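Local atomic coordinates of nicotinate phosphoribosyltransferase (Vibrio cholerae, PDB entry 4HL7), a protein that probably catalyses the ATP-driven synthesis of nicotinate mononucleotide from nicotinate and 5-phosphoribosyl 1-diphosphate, a step in NAD(+) biosynthesis. Residues L157-K161 and D197-L202; P298-D303 and E334-F339. One frame throughout, in Å; residues are numbered along the deposited sequence.

Contact 1. Residues L157-K161 and D197-L202; sequences LKVLK and DVLACL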
loop_
_atom_site.group_PDB
_atom_site.type_symbol
_atom_site.label_atom_id
_atom_site.label_comp_id
_atom_site.label_asym_id
_atom_site.label_seq_id
_atom_site.Cartn_x
_atom_site.Cartn_y
_atom_site.Cartn_z
ATOM N N LEU A 157 -8.695 -20.342 6.427
ATOM C CA LEU A 157 -7.534 -20.925 7.092
ATOM C C LEU A 157 -7.129 -22.292 6.491
ATOM O O LEU A 157 -5.930 -22.627 6.496
ATOM C CB LEU A 157 -7.737 -21.037 8.606
ATOM C CG LEU A 157 -7.571 -19.762 9.431
ATOM C CD1 LEU A 157 -7.843 -20.103 10.906
ATOM C CD2 LEU A 157 -6.183 -19.144 9.230
ATOM N N LYS A 158 -8.085 -23.044 5.954
ATOM C CA LYS A 158 -7.728 -24.335 5.307
ATOM C C LYS A 158 -6.819 -24.021 4.133
ATOM O O LYS A 158 -5.845 -24.738 3.867
ATOM C CB LYS A 158 -8.964 -25.151 4.815
ATOM C CG LYS A 158 -9.676 -25.970 5.905
ATOM C CD LYS A 158 -10.715 -26.952 5.339
ATOM N N VAL A 159 -7.164 -22.965 3.399
ATOM C CA VAL A 159 -6.428 -22.608 2.185
ATOM C C VAL A 159 -5.024 -22.188 2.588
ATOM O O VAL A 159 -4.013 -22.575 1.955
ATOM C CB VAL A 159 -7.109 -21.437 1.413
ATOM C CG1 VAL A 159 -6.161 -20.877 0.348
ATOM C CG2 VAL A 159 -8.413 -21.905 0.789
ATOM N N LEU A 160 -4.943 -21.367 3.635
ATOM C CA LEU A 160 -3.620 -20.881 4.060
ATOM C C LEU A 160 -2.763 -22.057 4.563
ATOM O O LEU A 160 -1.565 -22.156 4.253
ATOM C CB LEU A 160 -3.749 -19.822 5.133
ATOM C CG LEU A 160 -2.417 -19.272 5.662
ATOM C CD1 LEU A 160 -1.515 -18.655 4.577
ATOM C CD2 LEU A 160 -2.721 -18.222 6.748
ATOM N N LYS A 161 -3.382 -22.948 5.338
ATOM C CA LYS A 161 -2.632 -24.085 5.907
ATOM C C LYS A 161 -1.986 -24.957 4.812
ATOM O O LYS A 161 -0.816 -25.344 4.923
ATOM C CB LYS A 161 -3.532 -24.893 6.838
ATOM C CG LYS A 161 -3.736 -24.201 8.196
ATOM C CD LYS A 161 -4.875 -24.858 8.959
ATOM C CE LYS A 161 -5.243 -24.107 10.245
ATOM N NZ LYS A 161 -6.116 -25.050 11.021
ATOM N N ASP A 197 -7.163 -13.835 11.770
ATOM C CA ASP A 197 -6.872 -15.278 11.852
ATOM C C ASP A 197 -5.647 -15.656 11.016
ATOM O O ASP A 197 -4.893 -16.568 11.370
ATOM C CB ASP A 197 -8.041 -16.070 11.322
ATOM C CG ASP A 197 -9.226 -16.089 12.279
ATOM O OD1 ASP A 197 -9.056 -15.711 13.448
ATOM O OD2 ASP A 197 -10.339 -16.407 11.821
ATOM N N VAL A 198 -5.513 -15.017 9.854
ATOM C CA VAL A 198 -4.378 -15.238 8.986
ATOM C C VAL A 198 -3.077 -14.869 9.674
ATOM O O VAL A 198 -2.116 -15.654 9.663
ATOM C CB VAL A 198 -4.545 -14.504 7.620
ATOM C CG1 VAL A 198 -3.193 -14.382 6.907
ATOM C CG2 VAL A 198 -5.616 -15.251 6.801
ATOM N N LEU A 199 -3.060 -13.722 10.333
ATOM C CA LEU A 199 -1.862 -13.320 11.039
ATOM C C LEU A 199 -1.581 -14.276 12.234
ATOM O O LEU A 199 -0.436 -14.668 12.459
ATOM C CB LEU A 199 -1.951 -11.817 11.488
ATOM C CG LEU A 199 -1.674 -10.821 10.344
ATOM C CD1 LEU A 199 -2.075 -9.430 10.782
ATOM C CD2 LEU A 199 -0.179 -10.836 10.102
ATOM N N ALA A 200 -2.629 -14.635 13.000
ATOM C CA ALA A 200 -2.503 -15.599 14.097
ATOM C C ALA A 200 -1.860 -16.903 13.600
ATOM O O ALA A 200 -0.987 -17.472 14.258
ATOM C CB ALA A 200 -3.865 -15.882 14.734
ATOM N N CYS A 201 -2.279 -17.373 12.429
ATOM C CA CYS A 201 -1.795 -18.638 11.904
ATOM C C CYS A 201 -0.320 -18.518 11.460
ATOM O O CYS A 201 0.520 -19.369 11.783
ATOM C CB CYS A 201 -2.710 -19.053 10.759
ATOM S SG CYS A 201 -2.154 -20.460 9.762
ATOM N N LEU A 202 0.011 -17.447 10.722
ATOM C CA LEU A 202 1.403 -17.181 10.345
ATOM C C LEU A 202 2.303 -17.138 11.558
ATOM O O LEU A 202 3.372 -17.747 11.575
ATOM C CB LEU A 202 1.513 -15.878 9.576
ATOM C CG LEU A 202 0.791 -15.829 8.240
ATOM C CD1 LEU A 202 0.829 -14.380 7.699
ATOM C CD2 LEU A 202 1.290 -16.855 7.219
#

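Contact 2. Residues P298-D303 and E334-F339; sequences PFRWGD and ELCEYF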
loop_
_atom_site.group_PDB
_atom_site.type_symbol
_atom_site.label_atom_id
_atom_site.label_comp_id
_atom_site.label_asym_id
_atom_site.label_seq_id
_atom_site.Cartn_x
_atom_site.Cartn_y
_atom_site.Cartn_z
ATOM N N PRO A 298 10.926 -8.366 -11.639
ATOM C CA PRO A 298 11.691 -8.206 -10.382
ATOM C C PRO A 298 13.161 -8.619 -10.513
ATOM O O PRO A 298 14.012 -8.164 -9.745
ATOM C CB PRO A 298 10.954 -9.162 -9.419
ATOM C CG PRO A 298 10.392 -10.228 -10.316
ATOM C CD PRO A 298 9.960 -9.476 -11.556
ATOM N N PHE A 299 13.435 -9.557 -11.406
ATOM C CA PHE A 299 14.832 -10.011 -11.606
ATOM C C PHE A 299 15.736 -8.903 -12.182
ATOM O O PHE A 299 16.807 -8.594 -11.632
ATOM C CB PHE A 299 14.832 -11.298 -12.478
ATOM C CG PHE A 299 13.949 -12.382 -11.905
ATOM C CD1 PHE A 299 12.615 -12.513 -12.336
ATOM C CD2 PHE A 299 14.419 -13.227 -10.893
ATOM C CE1 PHE A 299 11.760 -13.441 -11.689
ATOM C CE2 PHE A 299 13.575 -14.189 -10.297
ATOM C CZ PHE A 299 12.245 -14.275 -10.721
ATOM N N ARG A 300 15.299 -8.332 -13.293
ATOM C CA ARG A 300 15.968 -7.181 -13.915
ATOM C C ARG A 300 16.082 -5.987 -12.939
ATOM O O ARG A 300 17.082 -5.294 -12.916
ATOM C CB ARG A 300 15.191 -6.721 -15.129
ATOM C CG ARG A 300 15.979 -5.676 -15.956
ATOM N N TRP A 301 15.008 -5.722 -12.208
ATOM C CA TRP A 301 14.979 -4.624 -11.211
ATOM C C TRP A 301 16.048 -4.844 -10.161
ATOM O O TRP A 301 16.856 -3.933 -9.853
ATOM C CB TRP A 301 13.606 -4.589 -10.534
ATOM C CG TRP A 301 13.494 -3.566 -9.402
ATOM C CD1 TRP A 301 13.168 -2.174 -9.485
ATOM C CD2 TRP A 301 13.676 -3.850 -8.027
ATOM N NE1 TRP A 301 13.190 -1.620 -8.205
ATOM C CE2 TRP A 301 13.449 -2.602 -7.289
ATOM C CE3 TRP A 301 13.962 -5.022 -7.310
ATOM C CZ2 TRP A 301 13.561 -2.542 -5.924
ATOM C CZ3 TRP A 301 14.071 -4.953 -5.929
ATOM C CH2 TRP A 301 13.895 -3.721 -5.247
ATOM N N GLY A 302 16.042 -6.030 -9.568
ATOM C CA GLY A 302 16.936 -6.276 -8.421
ATOM C C GLY A 302 18.366 -6.253 -8.941
ATOM O O GLY A 302 19.277 -5.746 -8.259
ATOM N N ASP A 303 18.588 -6.801 -10.161
ATOM C CA ASP A 303 19.978 -6.829 -10.698
ATOM C C ASP A 303 20.447 -5.395 -10.908
ATOM O O ASP A 303 21.618 -5.053 -10.643
ATOM C CB ASP A 303 20.065 -7.615 -12.028
ATOM C CG ASP A 303 20.070 -9.100 -11.819
ATOM O OD1 ASP A 303 20.381 -9.560 -10.709
ATOM O OD2 ASP A 303 19.746 -9.825 -12.790
ATOM N N GLU A 334 11.239 -18.456 -5.893
ATOM C CA GLU A 334 12.079 -18.199 -7.072
ATOM C C GLU A 334 12.992 -16.987 -6.856
ATOM O O GLU A 334 14.191 -16.982 -7.277
ATOM C CB GLU A 334 11.193 -17.956 -8.306
ATOM C CG GLU A 334 11.958 -17.837 -9.599
ATOM C CD GLU A 334 11.069 -17.479 -10.790
ATOM O OE1 GLU A 334 11.547 -17.730 -11.913
ATOM O OE2 GLU A 334 9.932 -16.937 -10.607
ATOM N N LEU A 335 12.425 -15.936 -6.278
ATOM C CA LEU A 335 13.198 -14.711 -5.991
ATOM C C LEU A 335 14.230 -15.006 -4.911
ATOM O O LEU A 335 15.358 -14.482 -4.999
ATOM C CB LEU A 335 12.255 -13.555 -5.601
ATOM C CG LEU A 335 11.633 -12.978 -6.889
ATOM C CD1 LEU A 335 10.408 -12.125 -6.519
ATOM C CD2 LEU A 335 12.599 -12.144 -7.710
ATOM N N CYS A 336 13.857 -15.853 -3.921
ATOM C CA CYS A 336 14.831 -16.266 -2.866
ATOM C C CYS A 336 16.095 -16.871 -3.482
ATOM O O CYS A 336 17.202 -16.513 -3.101
ATOM C CB CYS A 336 14.238 -17.301 -1.937
ATOM S SG CYS A 336 12.993 -16.661 -0.787
ATOM N N GLU A 337 15.903 -17.799 -4.433
ATOM C CA GLU A 337 17.049 -18.480 -5.055
ATOM C C GLU A 337 17.892 -17.512 -5.872
ATOM O O GLU A 337 19.139 -17.628 -5.910
ATOM C CB GLU A 337 16.548 -19.645 -5.906
ATOM C CG GLU A 337 16.054 -20.758 -4.975
ATOM C CD GLU A 337 15.348 -21.915 -5.655
ATOM O OE1 GLU A 337 15.526 -23.032 -5.152
ATOM O OE2 GLU A 337 14.605 -21.723 -6.673
ATOM N N TYR A 338 17.232 -16.618 -6.596
ATOM C CA TYR A 338 17.919 -15.737 -7.501
ATOM C C TYR A 338 18.771 -14.709 -6.729
ATOM O O TYR A 338 19.799 -14.278 -7.225
ATOM C CB TYR A 338 16.935 -14.960 -8.364
ATOM C CG TYR A 338 17.551 -14.241 -9.556
ATOM C CD1 TYR A 338 17.820 -14.931 -10.752
ATOM C CD2 TYR A 338 17.830 -12.872 -9.515
ATOM C CE1 TYR A 338 18.375 -14.271 -11.860
ATOM C CE2 TYR A 338 18.384 -12.207 -10.591
ATOM C CZ TYR A 338 18.641 -12.891 -11.776
ATOM O OH TYR A 338 19.150 -12.184 -12.839
ATOM N N PHE A 339 18.285 -14.289 -5.559
ATOM C CA PHE A 339 18.959 -13.190 -4.795
ATOM C C PHE A 339 19.759 -13.662 -3.575
ATOM O O PHE A 339 20.393 -12.854 -2.897
ATOM C CB PHE A 339 17.972 -12.022 -4.485
ATOM C CG PHE A 339 17.604 -11.240 -5.698
ATOM C CD1 PHE A 339 16.305 -11.310 -6.235
ATOM C CD2 PHE A 339 18.541 -10.461 -6.336
ATOM C CE1 PHE A 339 15.965 -10.617 -7.397
ATOM C CE2 PHE A 339 18.229 -9.715 -7.491
ATOM C CZ PHE A 339 16.924 -9.782 -8.039
#

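Contact 1. Residues L157-K161 and D197-L202
Leu157, near the start of helix 155-174, reaches across to helix 192-205 with the tip of its side chain. Its CD2 lies 3.6 Å from the backbone O of Asp197 and 3.8 Å from CB of Cys201, so the methyl covers one turn of the facing helix, the same turn held by the backbone hydrogen bond from Cys201 N to Asp197 O (2.9 Å). Next along the interface comes Leu160, whose CA-CB bond points toward the partner. Leu160 CD2 sits 3.9 Å from Val198 CG1 and 3.8 Å from Cys201 SG, while Leu160 CD1 approaches Leu202 CD2 at 4.3 Å. Lys161 closes the row at the exposed edge: its CG passes Cys201 SG at 4.4 Å, but the amine extends elsewhere, NZ of Lys161 remaining 9.6 Å from OD2 of Asp197. One turn further on, Leu164 meets Cys201 and Leu202. The short segments run roughly the same way, their axes 10.5 Å apart at -32°. Helix 192-205 is the crossover between parallel strands 181-183 and 210-213. With no hydrogen bond or salt bridge across it, the contact rests on van der Waals packing of leucines against Val198, Cys201 and Leu202, with 283 Å² buried in all.

Contact 2. Residues P298-D303 and E334-F339
At the middle of this interface the ring of Phe299 meets Leu335 with one face and Tyr338 with its edge. Leu335 CD2 sits over that face in a CH-pi contact, 3.8 Å from the Phe299 centroid, and the same methyl touches Pro298 CB at 3.8 Å. Phe299 in turn directs its edge at the face of Tyr338, a T-shaped pair with centroids 5.0 Å apart and planes at 81°. Deeper in, Phe339 fits against the backbone of the other helix: its CZ is 3.5 Å from Gly302 CA and 3.7 Å from Pro298 O. A CB built on Gly302 would lie only 2.2 Å from Phe339 CZ, so the ring occupies space that a side chain there would need. Helices 298-311 and 329-339 follow neighbouring parallel strands, 290-293 and 320-323, of the barrel-like phosphoribosyltransferase domain, and the side chains of Pro298 and Leu335 both rest on Phe323. Toward solvent, Glu334 CD comes within 3.4 Å of Phe299 CZ. The polar edge is completed by a very short hydrogen bond, 2.4 Å, from Tyr338 OH to Asp303 OD2; Asp303 OD1 also forms a salt bridge with Arg342. Tyr338 therefore serves both halves of the contact, offering its ring face to Phe299 and its hydroxyl to a carboxylate that also balances an arginine.

Contacts 1 and 2 do not touch: their centres are 27 Å apart and their nearest atoms about 14 Å. Each pairs helices running roughly the same way. In contact 2 both helices follow strands of the parallel sheet; in contact 1 helix 192-205 links two of its strands, and helix 155-174 packs against that helix. Helix 155-174 connects the contacts physically, since it enters contact 1 near its start and its last residue, Arg174, makes a salt bridge to Glu337 on helix 329-339. Neither contact includes His232, the predicted phosphohistidine, which is unmodified in this model; both centres lie 21 Å from the centre of the chain.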